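Myosin-17 (Arabidopsis thaliana, PDB 7KFL) probably moves cargo along actin filaments as a plant class XI myosin motor, its globular tail forming the cargo-binding domain. Local coordinates at residues 46-51 / 146-152; 84-89 / 155-160; 261-267 / 341-347; 312-316 / 349-353. One frame throughout, in Å; residues are numbered along the deposited sequence.

Interaction 1. Residues 46-51 / 146-152; sequences FEVERT and VEAKYPA
Lys149 and Phe46 join the loop 46-51 to the N-terminal end of helix 150-186, in the helical globular tail of a class XI myosin. Lys149 is the N-cap residue of that helix. Its backbone N donates the one hydrogen bond between the two segments, to Phe46 O at 2.8 Å. The bond is nearly straight (168° at the hydrogen) and meets the oxygen almost along the C=O axis. The CA of Ala148 adds a weaker C-H contact to the same Phe46 O, at 3.3 Å.

Apolar contacts gather round Phe46. Val146 CG2 lies 3.6 Å from Phe46 CB and is oblique to the ring. The methyl of Ala152 sits at the ring edge, 4.0 Å from Phe46 CD1. Beyond the two segments, Phe46 packs on Tyr37, Leu40 and Leu41 of helix 31-43 and on Leu92 of strand 92-93.

The remaining contacts set aliphatic carbons against oxygens. Lys149 CG stands beside the backbone N (chi1 -63°), against Glu47 O at 3.2 Å. The bend at chi2 then turns CD toward Glu49 OE2. Lys149 NZ is 4.8 Å from Glu49 OE2, too far for a salt bridge, though the opposite charges probably still attract. Lys149 NZ instead makes a weak bond to Glu147 O in its own segment. With an alanine here, Glu49 would probably lose its nearby positive charge and the carbonyl of Glu47 its cover. Two residues on, the ring of Pro151 packs on the loop backbone, with its CG 3.2 Å from Glu49 O.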
# COMPACT_ATOMS: atom_id res chain seq x y z
N PHE A 46 27.39 -15.59 9.14
CA PHE A 46 26.20 -16.46 9.16
C PHE A 46 26.49 -17.73 9.98
O PHE A 46 25.53 -18.38 10.42
CB PHE A 46 25.74 -16.81 7.74
CG PHE A 46 25.30 -15.64 6.90
CD1 PHE A 46 24.39 -14.71 7.39
CD2 PHE A 46 25.77 -15.47 5.60
CE1 PHE A 46 23.98 -13.64 6.61
CE2 PHE A 46 25.36 -14.40 4.83
CZ PHE A 46 24.46 -13.49 5.33
N GLU A 47 27.78 -18.05 10.19
CA GLU A 47 28.23 -19.33 10.80
C GLU A 47 28.81 -19.12 12.21
O GLU A 47 29.14 -20.14 12.84
CB GLU A 47 29.27 -20.00 9.88
CG GLU A 47 28.66 -20.63 8.65
CD GLU A 47 29.66 -21.01 7.57
OE1 GLU A 47 30.25 -20.09 6.95
OE2 GLU A 47 29.85 -22.22 7.35
N VAL A 48 28.92 -17.88 12.69
CA VAL A 48 29.41 -17.58 14.08
C VAL A 48 28.24 -17.73 15.06
O VAL A 48 27.11 -17.35 14.70
CB VAL A 48 30.08 -16.20 14.20
CG1 VAL A 48 31.23 -16.06 13.23
CG2 VAL A 48 29.09 -15.05 14.03
N GLU A 49 28.53 -18.24 16.26
CA GLU A 49 27.52 -18.55 17.31
C GLU A 49 27.11 -17.26 18.03
O GLU A 49 26.02 -17.26 18.65
CB GLU A 49 28.09 -19.57 18.30
CG GLU A 49 28.47 -20.90 17.66
CD GLU A 49 27.32 -21.86 17.41
OE1 GLU A 49 26.19 -21.57 17.84
OE2 GLU A 49 27.57 -22.92 16.79
N ARG A 50 27.93 -16.21 17.96
CA ARG A 50 27.68 -14.89 18.60
C ARG A 50 28.43 -13.80 17.83
O ARG A 50 29.59 -14.05 17.44
CB ARG A 50 28.10 -14.93 20.08
CG ARG A 50 27.55 -13.80 20.93
CD ARG A 50 28.12 -13.81 22.34
NE ARG A 50 27.50 -12.84 23.22
CZ ARG A 50 26.38 -13.03 23.93
NH1 ARG A 50 25.73 -14.19 23.87
NH2 ARG A 50 25.91 -12.07 24.69
N THR A 51 27.80 -12.64 17.63
CA THR A 51 28.38 -11.46 16.91
C THR A 51 27.42 -10.27 17.02
O THR A 51 26.20 -10.50 17.12
CB THR A 51 28.67 -11.78 15.44
OG1 THR A 51 29.22 -10.61 14.83
CG2 THR A 51 27.45 -12.22 14.66
N VAL A 146 24.39 -21.78 3.29
CA VAL A 146 25.20 -21.90 4.54
C VAL A 146 24.22 -22.24 5.68
O VAL A 146 23.15 -21.62 5.73
CB VAL A 146 26.01 -20.63 4.84
CG1 VAL A 146 26.65 -20.06 3.57
CG2 VAL A 146 25.20 -19.55 5.54
N GLU A 147 24.57 -23.21 6.53
CA GLU A 147 23.78 -23.56 7.74
C GLU A 147 23.94 -22.43 8.75
O GLU A 147 24.97 -22.39 9.45
CB GLU A 147 24.19 -24.93 8.29
CG GLU A 147 23.80 -26.09 7.38
CD GLU A 147 23.81 -27.46 8.04
OE1 GLU A 147 23.05 -27.66 9.01
OE2 GLU A 147 24.59 -28.33 7.58
N ALA A 148 22.96 -21.52 8.79
CA ALA A 148 22.97 -20.28 9.60
C ALA A 148 22.89 -20.63 11.09
O ALA A 148 22.05 -21.48 11.45
CB ALA A 148 21.82 -19.39 9.19
N LYS A 149 23.72 -19.98 11.91
CA LYS A 149 23.68 -20.07 13.40
C LYS A 149 22.64 -19.06 13.90
O LYS A 149 22.06 -18.34 13.07
CB LYS A 149 25.07 -19.82 13.98
CG LYS A 149 26.12 -20.86 13.59
CD LYS A 149 25.78 -22.28 14.01
CE LYS A 149 26.84 -23.29 13.60
NZ LYS A 149 26.76 -23.61 12.16
N TYR A 150 22.40 -19.04 15.22
CA TYR A 150 21.23 -18.38 15.86
C TYR A 150 21.26 -16.87 15.65
O TYR A 150 20.22 -16.27 15.41
CB TYR A 150 21.11 -18.79 17.33
CG TYR A 150 20.80 -20.25 17.55
CD1 TYR A 150 19.96 -20.94 16.69
CD2 TYR A 150 21.36 -20.95 18.61
CE1 TYR A 150 19.67 -22.28 16.88
CE2 TYR A 150 21.08 -22.29 18.81
CZ TYR A 150 20.23 -22.96 17.95
OH TYR A 150 19.95 -24.28 18.13
N PRO A 151 22.43 -16.18 15.73
CA PRO A 151 22.48 -14.75 15.46
C PRO A 151 21.93 -14.38 14.06
O PRO A 151 21.26 -13.37 13.95
CB PRO A 151 23.97 -14.41 15.55
CG PRO A 151 24.54 -15.48 16.46
CD PRO A 151 23.74 -16.72 16.13
N ALA A 152 22.22 -15.22 13.06
CA ALA A 152 21.88 -15.00 11.64
C ALA A 152 20.38 -15.23 11.40
O ALA A 152 19.80 -14.48 10.59
CB ALA A 152 22.72 -15.91 10.77

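Interaction 2. Residues 84-89 / 155-160; sequences LLLLLQ and FKQQLT
The Phe155 ring meets two leucines of helix 71-89. Leu84 CD2 lies at its edge, near the ring plane, 4.2 Å from Phe155 CZ. Leu88 CD1 approaches obliquely, 3.7 Å from Phe155 CE2. Phe54 of helix 53-65 also meets this ring.

Leu159 fills the middle of the contact. With chi1 at -174° and chi2 at 58°, it sends CD2 in among the leucines. Leu159 CD2 is 3.6 Å from Leu84 CG and 3.7 Å from Leu85 CG. Leu85 and Leu159 lie alongside, pointing opposite ways. Leu85 CD2 also rests on Thr160 OG1, which is hydrogen-bonded to Lys156 O at 2.7 Å. That carbonyl accepts from Thr160 N as well, from the other face of its plane. Replacing Leu85 by an alanine would probably open a gap beside Leu159 and uncover the Thr160 hydroxyl.

At the more polar border, Gln89 OE1 touches Lys156 CE at 3.3 Å, with no hydrogen bond between the two side chains. Leu84 also packs on helix 31-43 and Leu159 on helix 53-65. The axes of segments 84-89 and 155-160 run roughly antiparallel, at 149° and 10.5 Å apart. This is the buried side-chain packing of a mostly helical bundle, as in the myosin globular tail.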
# COMPACT_ATOMS: atom_id res chain seq x y z
N LEU A 84 18.30 -7.70 0.28
CA LEU A 84 19.10 -8.40 1.32
C LEU A 84 18.33 -9.65 1.79
O LEU A 84 18.96 -10.72 1.88
CB LEU A 84 19.41 -7.47 2.49
CG LEU A 84 20.31 -8.06 3.57
CD1 LEU A 84 21.46 -8.86 2.97
CD2 LEU A 84 20.86 -6.97 4.49
N LEU A 85 17.03 -9.51 2.08
CA LEU A 85 16.16 -10.62 2.55
C LEU A 85 16.06 -11.69 1.46
O LEU A 85 16.05 -12.89 1.82
CB LEU A 85 14.78 -10.07 2.92
CG LEU A 85 14.68 -9.50 4.34
CD1 LEU A 85 13.46 -8.61 4.48
CD2 LEU A 85 14.65 -10.62 5.37
N LEU A 86 15.99 -11.28 0.18
CA LEU A 86 15.95 -12.20 -0.99
C LEU A 86 17.21 -13.08 -0.98
O LEU A 86 17.07 -14.30 -1.18
CB LEU A 86 15.84 -11.36 -2.27
CG LEU A 86 15.71 -12.10 -3.61
CD1 LEU A 86 17.04 -12.14 -4.36
CD2 LEU A 86 15.16 -13.50 -3.44
N LEU A 87 18.38 -12.48 -0.73
CA LEU A 87 19.69 -13.19 -0.65
C LEU A 87 19.68 -14.12 0.56
O LEU A 87 20.02 -15.31 0.38
CB LEU A 87 20.82 -12.16 -0.56
CG LEU A 87 20.97 -11.22 -1.75
CD1 LEU A 87 21.80 -10.00 -1.38
CD2 LEU A 87 21.58 -11.93 -2.94
N LEU A 88 19.30 -13.61 1.74
CA LEU A 88 19.20 -14.37 3.01
C LEU A 88 18.23 -15.55 2.84
O LEU A 88 18.56 -16.65 3.34
CB LEU A 88 18.72 -13.44 4.13
CG LEU A 88 19.69 -12.35 4.57
CD1 LEU A 88 19.17 -11.63 5.80
CD2 LEU A 88 21.08 -12.90 4.84
N GLN A 89 17.10 -15.33 2.17
CA GLN A 89 16.03 -16.35 1.95
C GLN A 89 16.60 -17.53 1.15
O GLN A 89 16.19 -18.67 1.44
CB GLN A 89 14.84 -15.73 1.22
CG GLN A 89 13.75 -16.72 0.82
CD GLN A 89 13.04 -17.33 2.01
OE1 GLN A 89 13.00 -16.75 3.10
NE2 GLN A 89 12.46 -18.50 1.80
N PHE A 155 18.45 -12.37 12.76
CA PHE A 155 18.68 -11.20 11.87
C PHE A 155 17.68 -11.21 10.71
O PHE A 155 17.11 -10.14 10.42
CB PHE A 155 20.12 -11.19 11.35
CG PHE A 155 20.40 -10.10 10.35
CD1 PHE A 155 20.34 -8.76 10.72
CD2 PHE A 155 20.69 -10.40 9.03
CE1 PHE A 155 20.59 -7.76 9.80
CE2 PHE A 155 20.94 -9.40 8.11
CZ PHE A 155 20.89 -8.08 8.49
N LYS A 156 17.50 -12.36 10.06
CA LYS A 156 16.52 -12.54 8.96
C LYS A 156 15.12 -12.16 9.47
O LYS A 156 14.41 -11.43 8.76
CB LYS A 156 16.54 -13.97 8.42
CG LYS A 156 15.45 -14.30 7.42
CD LYS A 156 15.77 -15.47 6.52
CE LYS A 156 14.54 -16.15 5.96
NZ LYS A 156 13.91 -17.04 6.97
N GLN A 157 14.77 -12.62 10.67
CA GLN A 157 13.48 -12.34 11.35
C GLN A 157 13.38 -10.84 11.68
O GLN A 157 12.32 -10.26 11.40
CB GLN A 157 13.38 -13.22 12.60
CG GLN A 157 12.24 -12.85 13.54
CD GLN A 157 12.17 -13.80 14.70
OE1 GLN A 157 12.21 -15.02 14.53
NE2 GLN A 157 12.08 -13.25 15.90
N GLN A 158 14.44 -10.25 12.24
CA GLN A 158 14.49 -8.80 12.59
C GLN A 158 14.44 -7.95 11.32
O GLN A 158 13.72 -6.93 11.32
CB GLN A 158 15.74 -8.49 13.42
CG GLN A 158 15.61 -8.89 14.88
CD GLN A 158 16.83 -8.53 15.71
OE1 GLN A 158 17.77 -7.90 15.23
NE2 GLN A 158 16.81 -8.91 16.97
N LEU A 159 15.16 -8.34 10.26
CA LEU A 159 15.20 -7.60 8.97
C LEU A 159 13.84 -7.68 8.28
O LEU A 159 13.41 -6.66 7.71
CB LEU A 159 16.32 -8.15 8.08
CG LEU A 159 16.57 -7.38 6.78
CD1 LEU A 159 16.92 -5.93 7.07
CD2 LEU A 159 17.66 -8.04 5.96
N THR A 160 13.20 -8.86 8.31
CA THR A 160 11.81 -9.08 7.83
C THR A 160 10.88 -8.07 8.51
O THR A 160 10.14 -7.37 7.79
CB THR A 160 11.36 -10.53 8.06
OG1 THR A 160 12.15 -11.37 7.22
CG2 THR A 160 9.89 -10.77 7.77

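Interaction 3. Residues 261-267 / 341-347; sequences RRECCSF and MYWDDKY
Arg262 lays its guanidinium flat on Trp343, with centres 3.5 Å apart and planes at 10°. The pair is a stacked cation-pi contact. A bend at chi2 (-97°) turns the arginine chain over the ring, and NH1 comes to lie above the centre of the indole. Ser266 CB covers the opposite face, 3.9 Å from the centroid of the five-membered ring.

Two bonds fix the indole and its backbone. Trp343 NE1 donates to Arg262 O at 2.9 Å, from above the carbonyl plane. Cys265 N reaches this oxygen from the other face. Trp343 N donates to Cys265 O at 3.3 Å. Nearby, Met341 CE packs on Cys265 CB at 3.8 Å.

Phe267 holds the other end. Tyr342 OH lies at its ring edge, 3.5 Å from Phe267 CD2, while Tyr347 meets the ring obliquely. Further out, Asp344 OD1 accepts from Lys346 N, an Asx turn, and from Tyr347 N, which extends it to an Asx motif. Asp344 OD2 and Tyr342 OH both bond Thr349, and Tyr342 OH also bonds Lys314.

The contact belongs to the DIL domain region of the tail. It ties the link between helices 236-260 and 267-287 to the chain leaving helix 332-341.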
# COMPACT_ATOMS: atom_id res chain seq x y z
N ARG A 261 -23.02 10.67 5.11
CA ARG A 261 -23.28 12.10 4.79
C ARG A 261 -24.45 12.20 3.80
O ARG A 261 -24.30 11.71 2.66
CB ARG A 261 -22.03 12.78 4.22
CG ARG A 261 -20.80 12.65 5.10
CD ARG A 261 -19.83 13.78 4.84
NE ARG A 261 -18.71 13.76 5.77
CZ ARG A 261 -17.89 14.78 6.01
NH1 ARG A 261 -18.07 15.94 5.39
NH2 ARG A 261 -16.91 14.65 6.87
N ARG A 262 -25.56 12.80 4.24
CA ARG A 262 -26.78 13.02 3.42
C ARG A 262 -26.40 13.79 2.15
O ARG A 262 -26.75 13.32 1.05
CB ARG A 262 -27.84 13.75 4.26
CG ARG A 262 -29.21 13.86 3.59
CD ARG A 262 -29.41 15.19 2.89
NE ARG A 262 -30.77 15.36 2.39
CZ ARG A 262 -31.22 16.45 1.77
NH1 ARG A 262 -30.42 17.48 1.56
NH2 ARG A 262 -32.48 16.50 1.37
N GLU A 263 -25.66 14.89 2.31
CA GLU A 263 -25.27 15.84 1.23
C GLU A 263 -24.43 15.14 0.15
O GLU A 263 -24.45 15.63 -0.99
CB GLU A 263 -24.52 17.05 1.79
CG GLU A 263 -23.17 16.73 2.42
CD GLU A 263 -23.20 16.41 3.91
OE1 GLU A 263 -24.28 15.99 4.40
OE2 GLU A 263 -22.15 16.57 4.57
N CYS A 264 -23.70 14.07 0.49
CA CYS A 264 -22.86 13.29 -0.46
C CYS A 264 -23.72 12.28 -1.24
O CYS A 264 -23.25 11.78 -2.27
CB CYS A 264 -21.73 12.55 0.25
SG CYS A 264 -20.57 13.64 1.10
N CYS A 265 -24.92 11.99 -0.74
CA CYS A 265 -25.86 11.00 -1.34
C CYS A 265 -26.83 11.74 -2.27
O CYS A 265 -28.05 11.69 -2.03
CB CYS A 265 -26.59 10.23 -0.24
SG CYS A 265 -26.99 8.53 -0.72
N SER A 266 -26.30 12.41 -3.30
CA SER A 266 -27.06 13.21 -4.29
C SER A 266 -26.59 12.86 -5.71
O SER A 266 -25.55 12.19 -5.85
CB SER A 266 -26.91 14.69 -4.03
OG SER A 266 -25.56 15.10 -4.15
N PHE A 267 -27.35 13.29 -6.71
CA PHE A 267 -27.02 13.11 -8.15
C PHE A 267 -25.76 13.93 -8.48
O PHE A 267 -24.82 13.36 -9.07
CB PHE A 267 -28.18 13.52 -9.05
CG PHE A 267 -28.00 13.09 -10.48
CD1 PHE A 267 -27.20 13.82 -11.35
CD2 PHE A 267 -28.61 11.94 -10.96
CE1 PHE A 267 -27.03 13.41 -12.66
CE2 PHE A 267 -28.44 11.54 -12.27
CZ PHE A 267 -27.64 12.27 -13.12
N MET A 341 -31.69 7.75 1.51
CA MET A 341 -31.03 9.04 1.85
C MET A 341 -30.83 9.89 0.58
O MET A 341 -30.54 11.09 0.72
CB MET A 341 -29.68 8.80 2.52
CG MET A 341 -29.28 9.89 3.50
SD MET A 341 -27.94 9.37 4.60
CE MET A 341 -26.60 9.16 3.42
N TYR A 342 -30.98 9.28 -0.61
CA TYR A 342 -30.83 9.92 -1.94
C TYR A 342 -31.75 11.14 -2.04
O TYR A 342 -32.92 11.06 -1.63
CB TYR A 342 -31.14 8.92 -3.06
CG TYR A 342 -31.05 9.50 -4.45
CD1 TYR A 342 -29.83 9.62 -5.09
CD2 TYR A 342 -32.18 9.92 -5.13
CE1 TYR A 342 -29.73 10.15 -6.37
CE2 TYR A 342 -32.10 10.45 -6.41
CZ TYR A 342 -30.87 10.57 -7.03
OH TYR A 342 -30.78 11.08 -8.29
N TRP A 343 -31.22 12.24 -2.59
CA TRP A 343 -31.96 13.51 -2.87
C TRP A 343 -31.35 14.17 -4.11
O TRP A 343 -30.30 13.70 -4.57
CB TRP A 343 -31.92 14.43 -1.64
CG TRP A 343 -30.55 14.94 -1.33
CD1 TRP A 343 -29.50 14.22 -0.84
CD2 TRP A 343 -30.07 16.29 -1.50
NE1 TRP A 343 -28.40 15.03 -0.69
CE2 TRP A 343 -28.72 16.30 -1.08
CE3 TRP A 343 -30.64 17.48 -1.96
CZ2 TRP A 343 -27.94 17.45 -1.11
CZ3 TRP A 343 -29.87 18.62 -1.99
CH2 TRP A 343 -28.54 18.61 -1.57
N ASP A 344 -31.99 15.22 -4.63
CA ASP A 344 -31.60 15.86 -5.91
C ASP A 344 -32.26 17.25 -6.03
O ASP A 344 -33.45 17.30 -6.38
CB ASP A 344 -31.96 14.94 -7.08
CG ASP A 344 -31.35 15.34 -8.41
OD1 ASP A 344 -30.69 16.39 -8.46
OD2 ASP A 344 -31.53 14.59 -9.38
N ASP A 345 -31.50 18.31 -5.74
CA ASP A 345 -31.94 19.73 -5.89
C ASP A 345 -31.34 20.32 -7.17
O ASP A 345 -31.26 21.56 -7.27
CB ASP A 345 -31.53 20.57 -4.67
CG ASP A 345 -32.43 20.39 -3.47
OD1 ASP A 345 -33.00 19.29 -3.32
OD2 ASP A 345 -32.55 21.35 -2.68
N LYS A 346 -30.94 19.47 -8.12
CA LYS A 346 -30.31 19.89 -9.41
C LYS A 346 -31.22 19.48 -10.57
O LYS A 346 -31.61 20.37 -11.35
CB LYS A 346 -28.91 19.29 -9.55
CG LYS A 346 -28.10 19.83 -10.71
CD LYS A 346 -26.66 19.38 -10.72
CE LYS A 346 -25.93 19.77 -11.98
NZ LYS A 346 -24.64 19.05 -12.12
N TYR A 347 -31.53 18.18 -10.68
CA TYR A 347 -32.38 17.59 -11.75
C TYR A 347 -33.77 17.23 -11.20
O TYR A 347 -34.69 17.03 -12.02
CB TYR A 347 -31.72 16.35 -12.35
CG TYR A 347 -30.43 16.62 -13.09
CD1 TYR A 347 -29.26 16.92 -12.41
CD2 TYR A 347 -30.37 16.57 -14.47
CE1 TYR A 347 -28.07 17.16 -13.08
CE2 TYR A 347 -29.19 16.80 -15.16
CZ TYR A 347 -28.04 17.11 -14.46
OH TYR A 347 -26.87 17.35 -15.12
O HOH W 1 -34.19 17.23 -1.28

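Interaction 4. Residues 312-316 / 349-353; sequences HQKPK and THSVS
Lys314 and Pro315 lie against the backbone of residues 350-353, and no hydrogen bond joins the two segments. The side chain of Lys314 starts toward the other segment. Its CG is anti to the carbonyl carbon (chi1 -69°), and the chain stays extended as far as CE. The aliphatic part therefore runs past two carbonyls. Lys314 CB is 3.4 Å from Ser351 O, and Lys314 CD is 3.6 Å from His350 O.

A bend at chi4 (70°) then sets the amine among other partners. Lys314 NZ bonds Tyr342 OH and the backbone oxygens of Leu309 and Ile311. Three partners thus hold the amine of a buried lysine, and they would be expected to steady its charge.

Pro315 presents its ring to the same stretch. Its CD is 3.3 Å from Ser351 O, and its CG is 4.2 Å from His350 CB. The two side chains, proline and histidine, stand roughly perpendicular. Pro315 N has no hydrogen to offer Ser351 O, so their closeness is packing alone. The CB of Val352 points away, but its CA comes within 3.6 Å of Lys314 O. At the far end Ser353 CB meets Pro315 O, also at 3.6 Å.

Ser353 OG caps helix 354-369 at Val356 N, and Ser351 OG bonds Ser339 O of helix 332-341. Phe267, at the start of helix 267-287, packs on both Lys314 and Thr349. The contact thus brings the loop between helices 300-309 and 319-326 against the chain that enters helix 354-369.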
# COMPACT_ATOMS: atom_id res chain seq x y z
N HIS A 312 -30.16 7.22 -14.70
CA HIS A 312 -31.43 7.91 -15.06
C HIS A 312 -32.61 6.97 -14.77
O HIS A 312 -32.44 5.74 -14.90
CB HIS A 312 -31.42 8.36 -16.52
CG HIS A 312 -30.36 9.37 -16.83
ND1 HIS A 312 -30.31 10.60 -16.20
CD2 HIS A 312 -29.33 9.34 -17.71
CE1 HIS A 312 -29.28 11.28 -16.67
NE2 HIS A 312 -28.67 10.54 -17.60
N GLN A 313 -33.76 7.54 -14.39
CA GLN A 313 -35.04 6.82 -14.17
C GLN A 313 -34.82 5.68 -13.18
O GLN A 313 -34.91 4.51 -13.59
CB GLN A 313 -35.59 6.31 -15.51
CG GLN A 313 -35.79 7.41 -16.54
CD GLN A 313 -36.42 6.91 -17.81
OE1 GLN A 313 -37.47 7.39 -18.24
NE2 GLN A 313 -35.80 5.91 -18.43
N LYS A 314 -34.52 6.02 -11.92
CA LYS A 314 -34.37 5.06 -10.79
C LYS A 314 -35.72 4.41 -10.47
O LYS A 314 -35.76 3.21 -10.17
CB LYS A 314 -33.79 5.76 -9.55
CG LYS A 314 -32.34 6.20 -9.69
CD LYS A 314 -31.84 6.98 -8.49
CE LYS A 314 -30.45 7.55 -8.69
NZ LYS A 314 -30.44 8.65 -9.68
N PRO A 315 -36.85 5.15 -10.49
CA PRO A 315 -38.17 4.56 -10.23
C PRO A 315 -38.55 3.37 -11.14
O PRO A 315 -39.29 2.52 -10.68
CB PRO A 315 -39.14 5.72 -10.48
CG PRO A 315 -38.32 6.96 -10.21
CD PRO A 315 -36.94 6.60 -10.72
N LYS A 316 -38.05 3.35 -12.38
CA LYS A 316 -38.39 2.32 -13.40
C LYS A 316 -37.56 1.04 -13.18
O LYS A 316 -37.93 0.00 -13.76
CB LYS A 316 -38.15 2.87 -14.81
CG LYS A 316 -39.09 3.99 -15.24
CD LYS A 316 -39.00 4.32 -16.71
CE LYS A 316 -40.09 5.27 -17.17
NZ LYS A 316 -39.95 5.60 -18.61
N THR A 349 -34.71 14.46 -9.82
CA THR A 349 -34.98 13.02 -10.07
C THR A 349 -35.22 12.32 -8.73
O THR A 349 -34.64 12.76 -7.72
CB THR A 349 -33.84 12.36 -10.86
OG1 THR A 349 -32.64 12.45 -10.09
CG2 THR A 349 -33.62 12.97 -12.22
N HIS A 350 -36.05 11.28 -8.73
CA HIS A 350 -36.44 10.51 -7.52
C HIS A 350 -35.54 9.28 -7.38
O HIS A 350 -34.77 8.98 -8.31
CB HIS A 350 -37.93 10.14 -7.56
CG HIS A 350 -38.85 11.31 -7.67
ND1 HIS A 350 -40.06 11.25 -8.32
CD2 HIS A 350 -38.72 12.59 -7.23
CE1 HIS A 350 -40.64 12.43 -8.27
NE2 HIS A 350 -39.84 13.27 -7.61
N SER A 351 -35.66 8.58 -6.24
CA SER A 351 -34.90 7.35 -5.90
C SER A 351 -35.57 6.14 -6.56
O SER A 351 -36.41 6.34 -7.45
CB SER A 351 -34.80 7.18 -4.40
OG SER A 351 -33.90 6.14 -4.07
N VAL A 352 -35.19 4.93 -6.14
CA VAL A 352 -35.82 3.64 -6.56
C VAL A 352 -37.25 3.60 -6.00
O VAL A 352 -37.53 4.34 -5.03
CB VAL A 352 -35.00 2.42 -6.11
CG1 VAL A 352 -33.62 2.40 -6.76
CG2 VAL A 352 -34.87 2.32 -4.60
N SER A 353 -38.13 2.78 -6.60
CA SER A 353 -39.58 2.72 -6.29
C SER A 353 -39.80 2.25 -4.84
O SER A 353 -38.91 1.56 -4.30
CB SER A 353 -40.32 1.84 -7.27
OG SER A 353 -40.23 0.47 -6.90

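From the N terminus, interaction 1 closes a loop from 46-51 to 146-152. Interaction 2 starts inside it, at 84-89, and ends beyond it, at 155-160, so the two cross. Both use helix 150-186, and they touch where Phe46 CZ packs on Leu88 CD2 at 3.5 Å. Interactions 3 and 4 open only after the first two have closed, on the opposite side of the chain's centre. The centres of interactions 1 and 3 are about 64 Å apart. Interaction 3 opens at 261-267, and interaction 4 opens at 312-316 before 341-347 closes it; these two also cross. They meet through Tyr342 with Lys314 and Asp344 with Thr349, joining three interhelical links.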